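Local coordinates for protein putative Chlorite dismutase TA0507 (Thermoplasma acidophilum, PDB 3DTZ) that is of unconfirmed function but belongs to the chlorite dismutase family, whose members are generally heme-binding oxidoreductases, and assembles from five copies of the chain, at residues D[23-34]-D[105-116]; D[128-137]-D[176-184]. All coordinates share one frame; numbering follows the deposited sequence. Where two conformers were deposited one is given.

Interaction 1 (D[23-34]-D[105-116])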
loop_
_atom_site.group_PDB
_atom_site.type_symbol
_atom_site.label_atom_id
_atom_site.label_comp_id
_atom_site.label_asym_id
_atom_site.label_seq_id
_atom_site.Cartn_x
_atom_site.Cartn_y
_atom_site.Cartn_z
ATOM N N GLU D 23 -18.910 -29.665 -4.005
ATOM C CA GLU D 23 -17.797 -28.824 -4.486
ATOM C C GLU D 23 -16.601 -28.974 -3.576
ATOM O O GLU D 23 -16.763 -29.276 -2.396
ATOM C CB GLU D 23 -18.175 -27.326 -4.532
ATOM C CG GLU D 23 -19.358 -26.993 -5.394
ATOM C CD GLU D 23 -20.678 -27.019 -4.618
ATOM O OE1 GLU D 23 -20.763 -27.630 -3.528
ATOM O OE2 GLU D 23 -21.639 -26.388 -5.103
ATOM N N ILE D 24 -15.404 -28.714 -4.099
ATOM C CA ILE D 24 -14.200 -28.845 -3.282
ATOM C C ILE D 24 -13.633 -27.441 -3.054
ATOM O O ILE D 24 -13.374 -26.722 -4.024
ATOM C CB ILE D 24 -13.126 -29.740 -3.937
ATOM C CG1 ILE D 24 -13.695 -31.121 -4.342
ATOM C CG2 ILE D 24 -11.908 -29.894 -2.963
ATOM C CD1 ILE D 24 -12.741 -31.985 -5.165
ATOM N N TYR D 25 -13.436 -27.062 -1.780
ATOM C CA TYR D 25 -12.860 -25.751 -1.409
ATOM C C TYR D 25 -11.367 -25.896 -1.209
ATOM O O TYR D 25 -10.876 -26.973 -0.879
ATOM C CB TYR D 25 -13.445 -25.250 -0.084
ATOM C CG TYR D 25 -14.926 -24.972 -0.153
ATOM C CD1 TYR D 25 -15.393 -23.706 -0.510
ATOM C CD2 TYR D 25 -15.865 -25.973 0.157
ATOM C CE1 TYR D 25 -16.777 -23.440 -0.576
ATOM C CE2 TYR D 25 -17.229 -25.733 0.087
ATOM C CZ TYR D 25 -17.682 -24.464 -0.277
ATOM O OH TYR D 25 -19.028 -24.211 -0.334
ATOM N N THR D 26 -10.629 -24.824 -1.429
ATOM C CA THR D 26 -9.197 -24.845 -1.129
ATOM C C THR D 26 -8.742 -23.497 -0.574
ATOM O O THR D 26 -9.347 -22.451 -0.861
ATOM C CB THR D 26 -8.357 -25.270 -2.344
ATOM O OG1 THR D 26 -6.993 -25.460 -1.938
ATOM C CG2 THR D 26 -8.457 -24.222 -3.499
ATOM N N SER D 27 -7.665 -23.541 0.218
ATOM C CA SER D 27 -7.065 -22.308 0.721
ATOM C C SER D 27 -5.565 -22.373 0.582
ATOM O O SER D 27 -4.970 -23.445 0.724
ATOM C CB SER D 27 -7.427 -22.088 2.190
ATOM O OG SER D 27 -8.738 -21.553 2.312
ATOM N N VAL D 28 -4.977 -21.212 0.310
ATOM C CA VAL D 28 -3.530 -21.077 0.359
ATOM C C VAL D 28 -3.280 -19.970 1.401
ATOM O O VAL D 28 -3.873 -18.899 1.304
ATOM C CB VAL D 28 -2.958 -20.663 -1.009
ATOM C CG1 VAL D 28 -1.445 -20.470 -0.903
ATOM C CG2 VAL D 28 -3.310 -21.760 -2.106
ATOM N N LEU D 29 -2.414 -20.253 2.369
ATOM C CA LEU D 29 -2.042 -19.288 3.426
ATOM C C LEU D 29 -0.529 -19.136 3.419
ATOM O O LEU D 29 0.182 -20.125 3.252
ATOM C CB LEU D 29 -2.460 -19.797 4.826
ATOM C CG LEU D 29 -3.854 -20.420 5.020
ATOM C CD1 LEU D 29 -4.024 -20.836 6.491
ATOM C CD2 LEU D 29 -4.953 -19.423 4.571
ATOM N N SER D 30 -0.035 -17.924 3.636
ATOM C CA SER D 30 1.407 -17.758 3.833
ATOM C C SER D 30 1.684 -16.940 5.098
ATOM O O SER D 30 0.851 -16.120 5.505
ATOM C CB SER D 30 2.070 -17.159 2.595
ATOM O OG SER D 30 1.641 -15.818 2.372
ATOM N N TYR D 31 2.809 -17.240 5.744
ATOM C CA TYR D 31 3.171 -16.615 7.007
ATOM C C TYR D 31 4.632 -16.264 7.013
ATOM O O TYR D 31 5.454 -16.949 6.397
ATOM C CB TYR D 31 2.900 -17.577 8.182
ATOM C CG TYR D 31 1.441 -17.742 8.508
ATOM C CD1 TYR D 31 0.652 -18.687 7.805
ATOM C CD2 TYR D 31 0.838 -16.959 9.478
ATOM C CE1 TYR D 31 -0.716 -18.835 8.070
ATOM C CE2 TYR D 31 -0.540 -17.096 9.768
ATOM C CZ TYR D 31 -1.292 -18.036 9.065
ATOM O OH TYR D 31 -2.619 -18.164 9.342
ATOM N N ARG D 32 4.954 -15.226 7.772
ATOM C CA ARG D 32 6.314 -14.783 7.928
ATOM C C ARG D 32 6.612 -14.687 9.407
ATOM O O ARG D 32 5.884 -14.011 10.158
ATOM C CB ARG D 32 6.493 -13.421 7.286
ATOM C CG ARG D 32 7.980 -12.953 7.224
ATOM C CD ARG D 32 8.103 -11.607 6.539
ATOM N NE ARG D 32 7.427 -10.561 7.253
ATOM C CZ ARG D 32 6.242 -10.059 6.857
ATOM N NH1 ARG D 32 5.623 -10.468 5.704
ATOM N NH2 ARG D 32 5.689 -9.125 7.584
ATOM N N LEU D 33 7.699 -15.345 9.809
ATOM C CA LEU D 33 8.189 -15.258 11.193
ATOM C C LEU D 33 8.525 -13.814 11.578
ATOM O O LEU D 33 9.167 -13.081 10.810
ATOM C CB LEU D 33 9.429 -16.161 11.384
ATOM C CG LEU D 33 9.186 -17.662 11.198
ATOM C CD1 LEU D 33 10.494 -18.389 11.456
ATOM C CD2 LEU D 33 8.118 -18.167 12.198
ATOM N N LEU D 34 8.056 -13.400 12.757
ATOM C CA LEU D 34 8.300 -12.046 13.263
ATOM C C LEU D 34 9.787 -11.745 13.421
ATOM O O LEU D 34 10.547 -12.574 13.892
ATOM C CB LEU D 34 7.590 -11.828 14.606
ATOM C CG LEU D 34 6.053 -11.834 14.471
ATOM C CD1 LEU D 34 5.421 -11.655 15.847
ATOM C CD2 LEU D 34 5.591 -10.757 13.510
ATOM N N ILE D 105 4.223 -16.233 16.913
ATOM C CA ILE D 105 5.555 -16.073 16.310
ATOM C C ILE D 105 5.593 -15.510 14.887
ATOM O O ILE D 105 6.673 -15.381 14.303
ATOM C CB ILE D 105 6.350 -17.424 16.309
ATOM C CG1 ILE D 105 5.610 -18.488 15.485
ATOM C CG2 ILE D 105 6.595 -17.872 17.765
ATOM C CD1 ILE D 105 6.454 -19.705 15.111
ATOM N N ALA D 106 4.435 -15.274 14.281
ATOM C CA ALA D 106 4.418 -14.946 12.851
ATOM C C ALA D 106 3.190 -14.145 12.463
ATOM O O ALA D 106 2.219 -14.093 13.213
ATOM C CB ALA D 106 4.435 -16.229 12.036
ATOM N N VAL D 107 3.243 -13.512 11.299
ATOM C CA VAL D 107 2.057 -12.844 10.757
ATOM C C VAL D 107 1.719 -13.422 9.381
ATOM O O VAL D 107 2.609 -13.886 8.676
ATOM C CB VAL D 107 2.290 -11.316 10.646
ATOM C CG1 VAL D 107 3.350 -10.993 9.612
ATOM C CG2 VAL D 107 0.973 -10.595 10.354
ATOM N N SER D 108 0.450 -13.409 9.005
ATOM C CA SER D 108 0.103 -13.931 7.690
ATOM C C SER D 108 0.390 -12.889 6.647
ATOM O O SER D 108 0.087 -11.704 6.837
ATOM C CB SER D 108 -1.352 -14.364 7.619
ATOM O OG SER D 108 -1.659 -14.931 6.343
ATOM N N SER D 109 0.974 -13.327 5.535
ATOM C CA SER D 109 1.228 -12.421 4.419
ATOM C C SER D 109 0.264 -12.607 3.232
ATOM O O SER D 109 0.231 -11.758 2.319
ATOM C CB SER D 109 2.683 -12.587 3.968
ATOM O OG SER D 109 2.915 -13.947 3.660
ATOM N N PHE D 110 -0.540 -13.673 3.255
ATOM C CA PHE D 110 -1.529 -13.910 2.189
ATOM C C PHE D 110 -2.526 -14.957 2.643
ATOM O O PHE D 110 -2.169 -15.893 3.362
ATOM C CB PHE D 110 -0.833 -14.508 0.934
ATOM C CG PHE D 110 -1.796 -14.805 -0.194
ATOM C CD1 PHE D 110 -2.231 -13.764 -1.025
ATOM C CD2 PHE D 110 -2.258 -16.104 -0.424
ATOM C CE1 PHE D 110 -3.138 -14.021 -2.074
ATOM C CE2 PHE D 110 -3.163 -16.390 -1.469
ATOM C CZ PHE D 110 -3.604 -15.359 -2.295
ATOM N N SER D 111 -3.772 -14.816 2.212
ATOM C CA SER D 111 -4.688 -15.953 2.306
ATOM C C SER D 111 -5.694 -15.902 1.167
ATOM O O SER D 111 -6.041 -14.821 0.660
ATOM C CB SER D 111 -5.398 -15.990 3.672
ATOM O OG SER D 111 -6.370 -14.944 3.772
ATOM N N SER D 112 -6.188 -17.082 0.782
ATOM C CA SER D 112 -7.246 -17.128 -0.235
ATOM C C SER D 112 -8.173 -18.265 0.143
ATOM O O SER D 112 -7.773 -19.172 0.835
ATOM C CB SER D 112 -6.667 -17.364 -1.643
ATOM O OG SER D 112 -6.027 -18.620 -1.735
ATOM N N ILE D 113 -9.425 -18.175 -0.285
ATOM C CA ILE D 113 -10.385 -19.278 -0.168
ATOM C C ILE D 113 -11.130 -19.296 -1.496
ATOM O O ILE D 113 -11.597 -18.262 -1.997
ATOM C CB ILE D 113 -11.354 -19.110 1.045
ATOM C CG1 ILE D 113 -12.450 -20.185 1.052
ATOM C CG2 ILE D 113 -12.065 -17.723 1.030
ATOM C CD1 ILE D 113 -12.021 -21.516 1.542
ATOM N N SER D 114 -11.193 -20.464 -2.109
ATOM C CA SER D 114 -11.728 -20.551 -3.459
ATOM C C SER D 114 -12.243 -21.978 -3.690
ATOM O O SER D 114 -12.081 -22.859 -2.821
ATOM C CB SER D 114 -10.656 -20.194 -4.478
ATOM O OG SER D 114 -9.542 -21.052 -4.362
ATOM N N ILE D 115 -12.840 -22.198 -4.860
ATOM C CA ILE D 115 -13.521 -23.470 -5.150
ATOM C C ILE D 115 -12.947 -24.033 -6.430
ATOM O O ILE D 115 -12.915 -23.335 -7.425
ATOM C CB ILE D 115 -15.040 -23.215 -5.356
ATOM C CG1 ILE D 115 -15.668 -22.703 -4.064
ATOM C CG2 ILE D 115 -15.772 -24.490 -5.774
ATOM C CD1 ILE D 115 -16.501 -21.462 -4.329
ATOM N N TYR D 116 -12.526 -25.296 -6.440
ATOM C CA TYR D 116 -11.960 -25.873 -7.669
ATOM C C TYR D 116 -12.992 -25.916 -8.821
ATOM O O TYR D 116 -14.137 -26.320 -8.617
ATOM C CB TYR D 116 -11.485 -27.317 -7.415
ATOM C CG TYR D 116 -10.232 -27.417 -6.585
ATOM C CD1 TYR D 116 -8.967 -27.208 -7.150
ATOM C CD2 TYR D 116 -10.318 -27.720 -5.219
ATOM C CE1 TYR D 116 -7.793 -27.300 -6.337
ATOM C CE2 TYR D 116 -9.182 -27.829 -4.403
ATOM C CZ TYR D 116 -7.926 -27.630 -4.969
ATOM O OH TYR D 116 -6.824 -27.730 -4.160
HETATM O O HOH W 1 -15.243 -28.167 -6.959
HETATM O O HOH W 2 -7.787 -20.546 -2.413
#
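Tyr25 faces Ile115 and Leu33 meets Ala106 at the two ends of an antiparallel strand pair, 25-33 against 106-116, with its register shifted by one residue between Ser30 and Tyr31, a beta bulge. The pair belongs to the curled antiparallel sheet, consistent with the ferredoxin-like alpha+beta fold of the chlorite dismutase family. At the bulge, Ser30 O takes two donors: Ser108 OG at 2.9 Å, nearly in line with the carbonyl, and Ser109 N at 2.8 Å, well above the carbonyl plane. Ser30 OG lies 2.6 Å from Ser109 OG in a hydrogen bond; Ser109 OG also bonds Ser77, and Ser108 OG reaches Thr75 of a second subunit. Beyond the bulge, Tyr31 lays one ring face on Ser108 CB, a CH-pi contact of 4.0 Å to the centroid, while its hydroxyl bonds Gln99 on helix 88-102. Arg32 runs alongside Val107, whose CG1 sits over one guanidinium face; the charged end is held by Asp76 O and a salt bridge to Glu35. Toward the other end, Leu29 CD2 rests on Ser111 CB at 3.6 Å. Followed outward, the Tyr116 side chain starts with CB near Ile24 O; CD2 touches Ile24 CG2 at 3.5 Å, CE2 abuts Thr26 CB at 3.4 Å, and CZ has Thr26 CG2 over the ring face. The methyl can lie there because the hydroxyl of Thr26 is swung anti to the backbone N (chi1 -172°) and bonds Tyr83 O on strand 79-85. At the tip, Tyr116 OH bonds Ser84 OG. On the same face of the sheet as Thr26, one water joins Thr26 O, Ser112 OG and Ser114 OG, lying 2.7 Å from Ser114 OG.

Interaction 2 (D[128-137]-D[176-184]); sequences LEDSLRLPPL and EKGIRSYTT
Ser131 on helix 128-132 and Arg180 on strand 180-184 come within 7.8 Å at their CA atoms, the two axes passing 10.3 Å apart at 125°, a spacing bridged by side chains from the strand. Tyr182 spans it first. Its ring edge meets Leu128 near the ring plane, Tyr182 CD1 lying 4.0 Å from Leu128 CG, and Leu132 CD2 comes in obliquely at 3.7 Å from Tyr182 CE1. In one of the two conformers of Ser131, its OG lies 2.9 Å from Tyr182 OH in a tentative hydrogen bond; the tyrosine hydroxyl also bonds Glu199. Arg180 reaches further, into the loop after the helix. Its chi2 (-149°) carries CD past Ser131, and the turn at chi3 (-92°) slides the guanidinium between two leucines: Leu134 CD1 over one face, Leu137 CG over the opposite one. Thus sandwiched, the flat group directs its edge at the backbone, and NH2 donates to Pro135 O at 2.8 Å; the oxygen is close to the guanidinium plane, whereas the nitrogen stands above the carbonyl plane. NH2 also forms a salt bridge with Glu199, whose carboxylate accepts from Leu137 N as well, so one acid ties the arginine, the tyrosine and the loop backbone together. Leu137 CD1 also comes against Gly178 O in the type II turn 176-179 that leads into the strand. Strand 194-200, which carries Glu199, pairs with strand 180-185, while the helix also touches two other strands of the sheet: Leu132 meets Ile65 of strand 64-72, and Leu128 and Leu132 meet Tyr116 of strand 106-116.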
loop_
_atom_site.group_PDB
_atom_site.type_symbol
_atom_site.label_atom_id
_atom_site.label_comp_id
_atom_site.label_asym_id
_atom_site.label_seq_id
_atom_site.Cartn_x
_atom_site.Cartn_y
_atom_site.Cartn_z
ATOM N N LEU D 128 -10.551 -34.597 -10.283
ATOM C CA LEU D 128 -9.675 -33.588 -9.683
ATOM C C LEU D 128 -9.180 -34.071 -8.310
ATOM O O LEU D 128 -8.003 -33.921 -7.989
ATOM C CB LEU D 128 -10.364 -32.220 -9.613
ATOM C CG LEU D 128 -9.470 -31.046 -9.170
ATOM C CD1 LEU D 128 -9.990 -29.741 -9.809
ATOM C CD2 LEU D 128 -9.529 -30.900 -7.658
ATOM N N GLU D 129 -10.074 -34.676 -7.538
ATOM C CA GLU D 129 -9.720 -35.170 -6.216
ATOM C C GLU D 129 -8.585 -36.198 -6.283
ATOM O O GLU D 129 -7.707 -36.202 -5.421
ATOM C CB GLU D 129 -10.944 -35.757 -5.537
ATOM C CG GLU D 129 -10.673 -36.270 -4.119
ATOM C CD GLU D 129 -11.911 -36.790 -3.440
ATOM O OE1 GLU D 129 -12.989 -36.762 -4.063
ATOM O OE2 GLU D 129 -11.794 -37.263 -2.287
ATOM N N ASP D 130 -8.589 -37.052 -7.304
ATOM C CA ASP D 130 -7.524 -38.053 -7.471
ATOM C C ASP D 130 -6.177 -37.361 -7.624
ATOM O O ASP D 130 -5.173 -37.804 -7.054
ATOM C CB ASP D 130 -7.776 -38.947 -8.697
ATOM C CG ASP D 130 -8.823 -40.037 -8.463
ATOM O OD1 ASP D 130 -9.242 -40.273 -7.302
ATOM O OD2 ASP D 130 -9.223 -40.692 -9.473
ATOM N N SER D 131 -6.144 -36.269 -8.395
ATOM C CA SER D 131 -4.919 -35.490 -8.585
ATOM C C SER D 131 -4.452 -34.897 -7.250
ATOM O O SER D 131 -3.254 -34.910 -6.926
ATOM C CB SER D 131 -5.186 -34.369 -9.607
ATOM O OG SER D 131 -3.989 -33.815 -10.077
ATOM N N LEU D 132 -5.407 -34.363 -6.483
ATOM C CA LEU D 132 -5.103 -33.792 -5.158
ATOM C C LEU D 132 -4.542 -34.866 -4.184
ATOM O O LEU D 132 -3.752 -34.546 -3.287
ATOM C CB LEU D 132 -6.326 -33.131 -4.561
ATOM C CG LEU D 132 -6.914 -31.903 -5.212
ATOM C CD1 LEU D 132 -8.093 -31.393 -4.398
ATOM C CD2 LEU D 132 -5.801 -30.841 -5.323
ATOM N N ARG D 133 -4.907 -36.122 -4.390
ATOM C CA ARG D 133 -4.414 -37.199 -3.530
ATOM C C ARG D 133 -3.071 -37.803 -3.949
ATOM O O ARG D 133 -2.518 -38.683 -3.246
ATOM C CB ARG D 133 -5.496 -38.285 -3.367
ATOM C CG ARG D 133 -6.730 -37.734 -2.622
ATOM C CD ARG D 133 -7.755 -38.811 -2.368
ATOM N NE ARG D 133 -8.962 -38.259 -1.733
ATOM C CZ ARG D 133 -9.109 -38.097 -0.422
ATOM N NH1 ARG D 133 -8.134 -38.433 0.402
ATOM N NH2 ARG D 133 -10.246 -37.626 0.068
ATOM N N LEU D 134 -2.547 -37.388 -5.100
ATOM C CA LEU D 134 -1.222 -37.866 -5.535
ATOM C C LEU D 134 -0.115 -37.238 -4.675
ATOM O O LEU D 134 -0.274 -36.125 -4.185
ATOM C CB LEU D 134 -0.985 -37.520 -7.005
ATOM C CG LEU D 134 -1.915 -38.121 -8.063
ATOM C CD1 LEU D 134 -1.680 -37.458 -9.415
ATOM C CD2 LEU D 134 -1.743 -39.638 -8.186
ATOM N N PRO D 135 1.011 -37.940 -4.500
ATOM C CA PRO D 135 2.103 -37.292 -3.768
ATOM C C PRO D 135 2.519 -36.015 -4.494
ATOM O O PRO D 135 2.623 -36.030 -5.728
ATOM C CB PRO D 135 3.232 -38.332 -3.817
ATOM C CG PRO D 135 2.541 -39.631 -4.040
ATOM C CD PRO D 135 1.361 -39.306 -4.927
ATOM N N PRO D 136 2.691 -34.910 -3.749
ATOM C CA PRO D 136 2.913 -33.642 -4.398
ATOM C C PRO D 136 4.243 -33.548 -5.133
ATOM O O PRO D 136 5.206 -34.240 -4.778
ATOM C CB PRO D 136 2.843 -32.615 -3.238
ATOM C CG PRO D 136 3.203 -33.396 -2.042
ATOM C CD PRO D 136 2.681 -34.788 -2.276
ATOM N N LEU D 137 4.277 -32.687 -6.150
ATOM C CA LEU D 137 5.501 -32.381 -6.892
ATOM C C LEU D 137 6.369 -31.421 -6.067
ATOM O O LEU D 137 5.915 -30.885 -5.050
ATOM C CB LEU D 137 5.166 -31.798 -8.273
ATOM C CG LEU D 137 4.280 -32.700 -9.136
ATOM C CD1 LEU D 137 4.245 -32.174 -10.552
ATOM C CD2 LEU D 137 4.768 -34.179 -9.130
ATOM N N GLU D 176 5.726 -28.229 -20.809
ATOM C CA GLU D 176 4.471 -28.390 -20.067
ATOM C C GLU D 176 4.452 -29.693 -19.293
ATOM O O GLU D 176 3.642 -29.879 -18.377
ATOM C CB GLU D 176 3.268 -28.329 -21.009
ATOM N N LYS D 177 5.353 -30.586 -19.684
ATOM C CA LYS D 177 5.365 -31.979 -19.241
ATOM C C LYS D 177 5.369 -32.078 -17.729
ATOM O O LYS D 177 6.235 -31.503 -17.053
ATOM C CB LYS D 177 6.587 -32.730 -19.857
ATOM N N GLY D 178 4.367 -32.762 -17.193
ATOM C CA GLY D 178 4.384 -33.090 -15.777
ATOM C C GLY D 178 3.796 -32.043 -14.836
ATOM O O GLY D 178 3.728 -32.276 -13.634
ATOM N N ILE D 179 3.355 -30.912 -15.371
ATOM C CA ILE D 179 2.671 -29.891 -14.539
ATOM C C ILE D 179 1.216 -30.309 -14.193
ATOM O O ILE D 179 0.479 -30.819 -15.055
ATOM C CB ILE D 179 2.694 -28.508 -15.236
ATOM C CG1 ILE D 179 4.149 -28.036 -15.391
ATOM C CG2 ILE D 179 1.785 -27.480 -14.496
ATOM C CD1 ILE D 179 4.376 -26.883 -16.374
ATOM N N ARG D 180 0.806 -30.107 -12.945
ATOM C CA ARG D 180 -0.590 -30.315 -12.563
ATOM C C ARG D 180 -1.194 -28.961 -12.343
ATOM O O ARG D 180 -0.718 -28.215 -11.496
ATOM C CB ARG D 180 -0.740 -31.150 -11.293
ATOM C CG ARG D 180 0.082 -32.400 -11.409
ATOM C CD ARG D 180 -0.509 -33.536 -10.666
ATOM N NE ARG D 180 0.000 -33.641 -9.316
ATOM C CZ ARG D 180 0.916 -34.530 -8.918
ATOM N NH1 ARG D 180 1.464 -35.383 -9.757
ATOM N NH2 ARG D 180 1.282 -34.543 -7.661
ATOM N N SER D 181 -2.267 -28.692 -13.085
ATOM C CA SER D 181 -2.903 -27.375 -13.088
ATOM C C SER D 181 -4.281 -27.409 -12.447
ATOM O O SER D 181 -5.080 -28.311 -12.729
ATOM C CB SER D 181 -3.030 -26.884 -14.529
ATOM O OG SER D 181 -3.681 -25.634 -14.586
ATOM N N TYR D 182 -4.568 -26.404 -11.606
ATOM C CA TYR D 182 -5.873 -26.276 -10.981
ATOM C C TYR D 182 -6.366 -24.828 -11.064
ATOM O O TYR D 182 -5.688 -23.903 -10.576
ATOM C CB TYR D 182 -5.810 -26.683 -9.506
ATOM C CG TYR D 182 -5.144 -28.000 -9.213
ATOM C CD1 TYR D 182 -5.867 -29.198 -9.244
ATOM C CD2 TYR D 182 -3.804 -28.050 -8.858
ATOM C CE1 TYR D 182 -5.252 -30.419 -8.945
ATOM C CE2 TYR D 182 -3.185 -29.268 -8.559
ATOM C CZ TYR D 182 -3.919 -30.437 -8.610
ATOM O OH TYR D 182 -3.284 -31.618 -8.325
ATOM N N THR D 183 -7.532 -24.653 -11.670
ATOM C CA THR D 183 -8.216 -23.372 -11.692
ATOM C C THR D 183 -9.271 -23.388 -10.597
ATOM O O THR D 183 -10.051 -24.355 -10.469
ATOM C CB THR D 183 -8.897 -23.109 -13.059
ATOM O OG1 THR D 183 -7.887 -23.013 -14.076
ATOM C CG2 THR D 183 -9.659 -21.805 -13.012
ATOM N N THR D 184 -9.297 -22.326 -9.807
ATOM C CA THR D 184 -10.252 -22.252 -8.718
ATOM C C THR D 184 -10.933 -20.888 -8.821
ATOM O O THR D 184 -10.317 -19.915 -9.320
ATOM C CB THR D 184 -9.593 -22.428 -7.310
ATOM O OG1 THR D 184 -8.913 -21.217 -6.915
ATOM C CG2 THR D 184 -8.639 -23.649 -7.265
HETATM O O HOH W 3 -1.212 -33.604 -5.474
#

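How the interactions relate
The centres of the two interactions lie 19 Å apart, and the chain completes interaction 1 before it opens interaction 2. They share one antiparallel sheet, in which strands 106-116 and 180-185 are neighbours: interaction 1 pairs strand 106-116 with 25-33, and interaction 2 lays helix 128-132 and its following loop against strand 180-185. They meet directly at Thr184, where Ser114 OG and Thr184 OG1 probably hydrogen bond at 2.6 Å and Tyr116 packs on the threonine methyl. The sheet thus continues from one contact to the other, but neighbouring subunits reach interaction 1 while no other subunit touches interaction 2, which stays partly open to solvent.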